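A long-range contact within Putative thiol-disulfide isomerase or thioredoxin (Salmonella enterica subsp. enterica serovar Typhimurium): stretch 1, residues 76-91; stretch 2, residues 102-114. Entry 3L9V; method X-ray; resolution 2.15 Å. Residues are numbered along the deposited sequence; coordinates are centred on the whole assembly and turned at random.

Stretch 1 76-91: VMKETDVIEKAFFTAG
Stretch 2 (102-114) DVRRVFMSATGIS

At the centre of the contact small side chains meet: Ala86 CB lies 3.6 Å from Ala110 CB and 3.7 Å from Val106 CG1. These residues belong to two helices, 80-91 and 102-111, that pack with axes 9.1 Å apart at closest approach and N-to-C directions 133° apart, nearer antiparallel than parallel; in the closest backbone register, Val82 CA lies 6.1 Å from Ala110 CA. No hydrogen bond crosses, so the contact (587 Å² buried, both sides summed) rests on apolar packing. Val106 (chi1 t, 168°) also sets CG2 3.6 Å from Ala90 CB, while its CG1 stands over a face of the Phe87 ring, 4.1 Å from the centroid and 28° off the normal. Phe87 (chi1 -80°, chi2 -57°) starts sideways, yet its CZ reaches within 3.4 Å of Val103 O, which lies near the ring plane. Ile83 (m, m) likewise turns inward, its CD1 over a face of Phe107 (chi1 t, chi2 -74°), 3.8 Å from the centroid and 19° off the normal.

Farther out, selenomethionine Met77 (m, t, p) meets the Phe107 edge, SE to CE1 3.8 Å, and reaches Ile113 CD1 at 4.0 Å from SE. At the polar margin Glu79 OE2 approaches Thr111 CB at 4.1 Å; Thr111 OG1 (chi1 p) instead donates to Phe107 O at 2.9 Å. Gly112, at phi/psi 83/6, ends the helical conformation.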

# COMPACT_ATOMS: atom_id res chain seq x y z
N VAL A 76 -3.56 -10.14 7.40
CA VAL A 76 -3.78 -11.14 8.44
C VAL A 76 -2.88 -12.37 8.24
O VAL A 76 -2.31 -12.89 9.20
CB VAL A 76 -5.25 -11.54 8.53
CG1 VAL A 76 -5.43 -12.76 9.46
CG2 VAL A 76 -6.08 -10.36 9.04
N MSE A 77 -2.71 -12.80 6.98
CA MSE A 77 -1.98 -14.03 6.66
C MSE A 77 -0.49 -13.80 6.45
O MSE A 77 0.25 -14.74 6.25
CB MSE A 77 -2.54 -14.70 5.39
CG MSE A 77 -3.92 -15.30 5.53
SE MSE A 77 -4.61 -15.97 3.80
CE MSE A 77 -3.18 -17.15 3.28
N LYS A 78 -0.05 -12.54 6.51
CA LYS A 78 1.37 -12.24 6.32
C LYS A 78 1.82 -12.60 4.93
O LYS A 78 2.95 -13.10 4.74
CB LYS A 78 2.22 -12.98 7.36
CG LYS A 78 1.86 -12.56 8.79
CD LYS A 78 2.70 -13.29 9.83
CE LYS A 78 2.28 -12.84 11.23
NZ LYS A 78 2.87 -13.70 12.30
N GLU A 79 0.95 -12.34 3.97
CA GLU A 79 1.20 -12.68 2.57
C GLU A 79 1.17 -11.43 1.68
O GLU A 79 0.92 -11.52 0.48
CB GLU A 79 0.15 -13.67 2.07
CG GLU A 79 0.15 -15.01 2.82
CD GLU A 79 1.16 -15.98 2.24
OE1 GLU A 79 2.25 -15.52 1.81
OE2 GLU A 79 0.85 -17.19 2.19
N THR A 80 1.42 -10.26 2.25
CA THR A 80 1.34 -9.04 1.41
C THR A 80 2.35 -9.04 0.25
O THR A 80 2.03 -8.64 -0.86
CB THR A 80 1.51 -7.77 2.22
OG1 THR A 80 2.76 -7.83 2.91
CG2 THR A 80 0.38 -7.62 3.22
N ASP A 81 3.56 -9.55 0.49
CA ASP A 81 4.55 -9.61 -0.59
C ASP A 81 4.04 -10.32 -1.86
O ASP A 81 4.02 -9.71 -2.93
CB ASP A 81 5.90 -10.18 -0.10
CG ASP A 81 5.79 -11.59 0.51
OD1 ASP A 81 6.83 -12.11 0.96
OD2 ASP A 81 4.69 -12.19 0.54
N VAL A 82 3.60 -11.58 -1.76
CA VAL A 82 3.12 -12.27 -2.97
C VAL A 82 1.82 -11.68 -3.48
O VAL A 82 1.57 -11.63 -4.68
CB VAL A 82 2.96 -13.80 -2.75
CG1 VAL A 82 4.28 -14.42 -2.43
CG2 VAL A 82 1.95 -14.09 -1.62
N ILE A 83 0.97 -11.24 -2.56
CA ILE A 83 -0.33 -10.69 -2.97
C ILE A 83 -0.14 -9.38 -3.75
O ILE A 83 -0.85 -9.11 -4.72
CB ILE A 83 -1.26 -10.49 -1.76
CG1 ILE A 83 -1.69 -11.86 -1.22
CG2 ILE A 83 -2.47 -9.68 -2.14
CD1 ILE A 83 -2.35 -12.71 -2.32
N GLU A 84 0.83 -8.56 -3.35
CA GLU A 84 1.00 -7.25 -3.98
C GLU A 84 1.43 -7.43 -5.44
O GLU A 84 0.87 -6.82 -6.34
CB GLU A 84 2.01 -6.39 -3.21
CG GLU A 84 2.05 -4.95 -3.68
CD GLU A 84 2.97 -4.06 -2.85
OE1 GLU A 84 3.66 -4.55 -1.93
OE2 GLU A 84 3.01 -2.85 -3.12
N LYS A 85 2.43 -8.27 -5.63
CA LYS A 85 2.93 -8.63 -6.94
C LYS A 85 1.82 -9.25 -7.77
O LYS A 85 1.65 -8.89 -8.94
CB LYS A 85 4.10 -9.61 -6.78
CG LYS A 85 4.96 -9.72 -8.02
CD LYS A 85 6.30 -10.39 -7.74
NZ LYS A 85 8.30 -11.43 -8.86
N ALA A 86 1.05 -10.15 -7.17
CA ALA A 86 -0.02 -10.83 -7.92
C ALA A 86 -1.13 -9.89 -8.42
O ALA A 86 -1.58 -10.01 -9.57
CB ALA A 86 -0.61 -11.97 -7.11
N PHE A 87 -1.59 -8.97 -7.57
CA PHE A 87 -2.68 -8.08 -7.96
C PHE A 87 -2.26 -6.97 -8.94
O PHE A 87 -3.08 -6.51 -9.75
CB PHE A 87 -3.39 -7.52 -6.74
CG PHE A 87 -4.40 -8.47 -6.12
CD1 PHE A 87 -5.44 -8.99 -6.87
CD2 PHE A 87 -4.30 -8.82 -4.80
CE1 PHE A 87 -6.37 -9.85 -6.29
CE2 PHE A 87 -5.22 -9.70 -4.22
CZ PHE A 87 -6.24 -10.21 -4.97
N PHE A 88 -1.01 -6.52 -8.86
CA PHE A 88 -0.54 -5.54 -9.82
C PHE A 88 -0.33 -6.19 -11.19
O PHE A 88 -0.65 -5.61 -12.21
CB PHE A 88 0.74 -4.86 -9.34
CG PHE A 88 0.48 -3.65 -8.46
CD1 PHE A 88 -0.42 -2.70 -8.85
CD2 PHE A 88 1.16 -3.49 -7.25
CE1 PHE A 88 -0.66 -1.57 -8.05
CE2 PHE A 88 0.93 -2.38 -6.45
CZ PHE A 88 0.02 -1.43 -6.85
N THR A 89 0.20 -7.41 -11.20
CA THR A 89 0.29 -8.17 -12.44
C THR A 89 -1.09 -8.39 -13.03
O THR A 89 -1.34 -8.07 -14.19
CB THR A 89 0.97 -9.52 -12.19
OG1 THR A 89 2.26 -9.26 -11.65
CG2 THR A 89 1.11 -10.31 -13.50
N ALA A 90 -2.02 -8.89 -12.20
CA ALA A 90 -3.36 -9.20 -12.69
C ALA A 90 -4.07 -7.98 -13.25
O ALA A 90 -4.78 -8.08 -14.26
CB ALA A 90 -4.20 -9.84 -11.60
N GLY A 91 -3.89 -6.83 -12.61
CA GLY A 91 -4.60 -5.65 -13.08
C GLY A 91 -3.82 -4.90 -14.15
O GLY A 91 -4.13 -5.00 -15.34
N ASP A 102 -12.55 -12.84 -9.91
CA ASP A 102 -11.17 -12.63 -10.32
C ASP A 102 -10.30 -12.41 -9.07
O ASP A 102 -9.22 -12.97 -8.96
CB ASP A 102 -11.06 -11.41 -11.23
CG ASP A 102 -11.52 -11.69 -12.65
OD1 ASP A 102 -11.30 -12.81 -13.14
OD2 ASP A 102 -12.07 -10.76 -13.28
N VAL A 103 -10.77 -11.55 -8.16
CA VAL A 103 -10.00 -11.20 -6.95
C VAL A 103 -9.62 -12.46 -6.18
O VAL A 103 -8.46 -12.68 -5.87
CB VAL A 103 -10.79 -10.26 -6.03
CG1 VAL A 103 -10.07 -10.05 -4.69
CG2 VAL A 103 -11.00 -8.93 -6.74
N ARG A 104 -10.62 -13.30 -5.90
CA ARG A 104 -10.39 -14.55 -5.17
C ARG A 104 -9.46 -15.50 -5.93
O ARG A 104 -8.60 -16.17 -5.36
CB ARG A 104 -11.73 -15.25 -4.86
CG ARG A 104 -11.58 -16.75 -4.50
CD ARG A 104 -12.90 -17.34 -4.07
NE ARG A 104 -13.82 -17.35 -5.21
CZ ARG A 104 -15.13 -17.39 -5.10
NH1 ARG A 104 -15.70 -17.44 -3.90
NH2 ARG A 104 -15.88 -17.38 -6.20
N ARG A 105 -9.66 -15.58 -7.24
CA ARG A 105 -8.85 -16.45 -8.08
C ARG A 105 -7.38 -16.05 -8.02
O ARG A 105 -6.50 -16.89 -7.82
CB ARG A 105 -9.40 -16.45 -9.52
CG ARG A 105 -8.72 -17.41 -10.47
CD ARG A 105 -9.34 -17.31 -11.87
NE ARG A 105 -9.53 -15.92 -12.32
CZ ARG A 105 -8.55 -15.13 -12.77
NH1 ARG A 105 -7.30 -15.57 -12.83
NH2 ARG A 105 -8.83 -13.90 -13.15
N VAL A 106 -7.09 -14.76 -8.18
CA VAL A 106 -5.70 -14.32 -8.11
C VAL A 106 -5.13 -14.53 -6.69
O VAL A 106 -3.95 -14.84 -6.53
CB VAL A 106 -5.56 -12.82 -8.49
CG1 VAL A 106 -4.17 -12.31 -8.12
CG2 VAL A 106 -5.87 -12.60 -9.99
N PHE A 107 -5.94 -14.35 -5.65
CA PHE A 107 -5.42 -14.49 -4.28
C PHE A 107 -5.03 -15.95 -4.06
O PHE A 107 -3.94 -16.25 -3.57
CB PHE A 107 -6.47 -14.04 -3.26
CG PHE A 107 -5.94 -13.93 -1.85
CD1 PHE A 107 -5.67 -15.06 -1.09
CD2 PHE A 107 -5.77 -12.68 -1.26
CE1 PHE A 107 -5.20 -14.96 0.22
CE2 PHE A 107 -5.31 -12.56 0.04
CZ PHE A 107 -5.01 -13.70 0.79
N MSE A 108 -5.93 -16.86 -4.45
CA MSE A 108 -5.69 -18.31 -4.31
C MSE A 108 -4.48 -18.78 -5.08
O MSE A 108 -3.70 -19.58 -4.60
CB MSE A 108 -6.91 -19.11 -4.78
CG MSE A 108 -8.07 -19.00 -3.85
SE MSE A 108 -9.62 -19.82 -4.67
CE MSE A 108 -8.72 -21.54 -5.08
N SER A 109 -4.32 -18.27 -6.30
CA SER A 109 -3.19 -18.65 -7.12
C SER A 109 -1.86 -18.18 -6.53
O SER A 109 -0.85 -18.85 -6.64
CB SER A 109 -3.36 -18.10 -8.54
OG SER A 109 -2.21 -18.38 -9.32
N ALA A 110 -1.86 -17.02 -5.90
CA ALA A 110 -0.62 -16.46 -5.37
C ALA A 110 -0.24 -17.14 -4.06
O ALA A 110 0.94 -17.26 -3.71
CB ALA A 110 -0.79 -14.96 -5.16
N THR A 111 -1.24 -17.56 -3.30
CA THR A 111 -0.93 -18.08 -1.97
C THR A 111 -1.08 -19.60 -1.80
O THR A 111 -0.49 -20.18 -0.88
CB THR A 111 -1.77 -17.37 -0.93
OG1 THR A 111 -3.15 -17.68 -1.15
CG2 THR A 111 -1.53 -15.82 -1.04
N GLY A 112 -1.86 -20.23 -2.67
CA GLY A 112 -2.12 -21.66 -2.56
C GLY A 112 -3.25 -21.93 -1.58
O GLY A 112 -3.52 -23.09 -1.26
N ILE A 113 -3.91 -20.89 -1.08
CA ILE A 113 -5.02 -21.10 -0.15
C ILE A 113 -6.14 -21.80 -0.93
O ILE A 113 -6.26 -21.62 -2.14
CB ILE A 113 -5.51 -19.78 0.53
CG1 ILE A 113 -6.39 -20.08 1.74
CG2 ILE A 113 -6.32 -18.90 -0.41
CD1 ILE A 113 -7.06 -18.81 2.33
N SER A 114 -6.93 -22.62 -0.26
CA SER A 114 -7.99 -23.34 -0.95
C SER A 114 -9.23 -22.46 -1.07
O SER A 114 -9.40 -21.48 -0.32
CB SER A 114 -8.33 -24.65 -0.23
OG SER A 114 -9.00 -24.42 0.98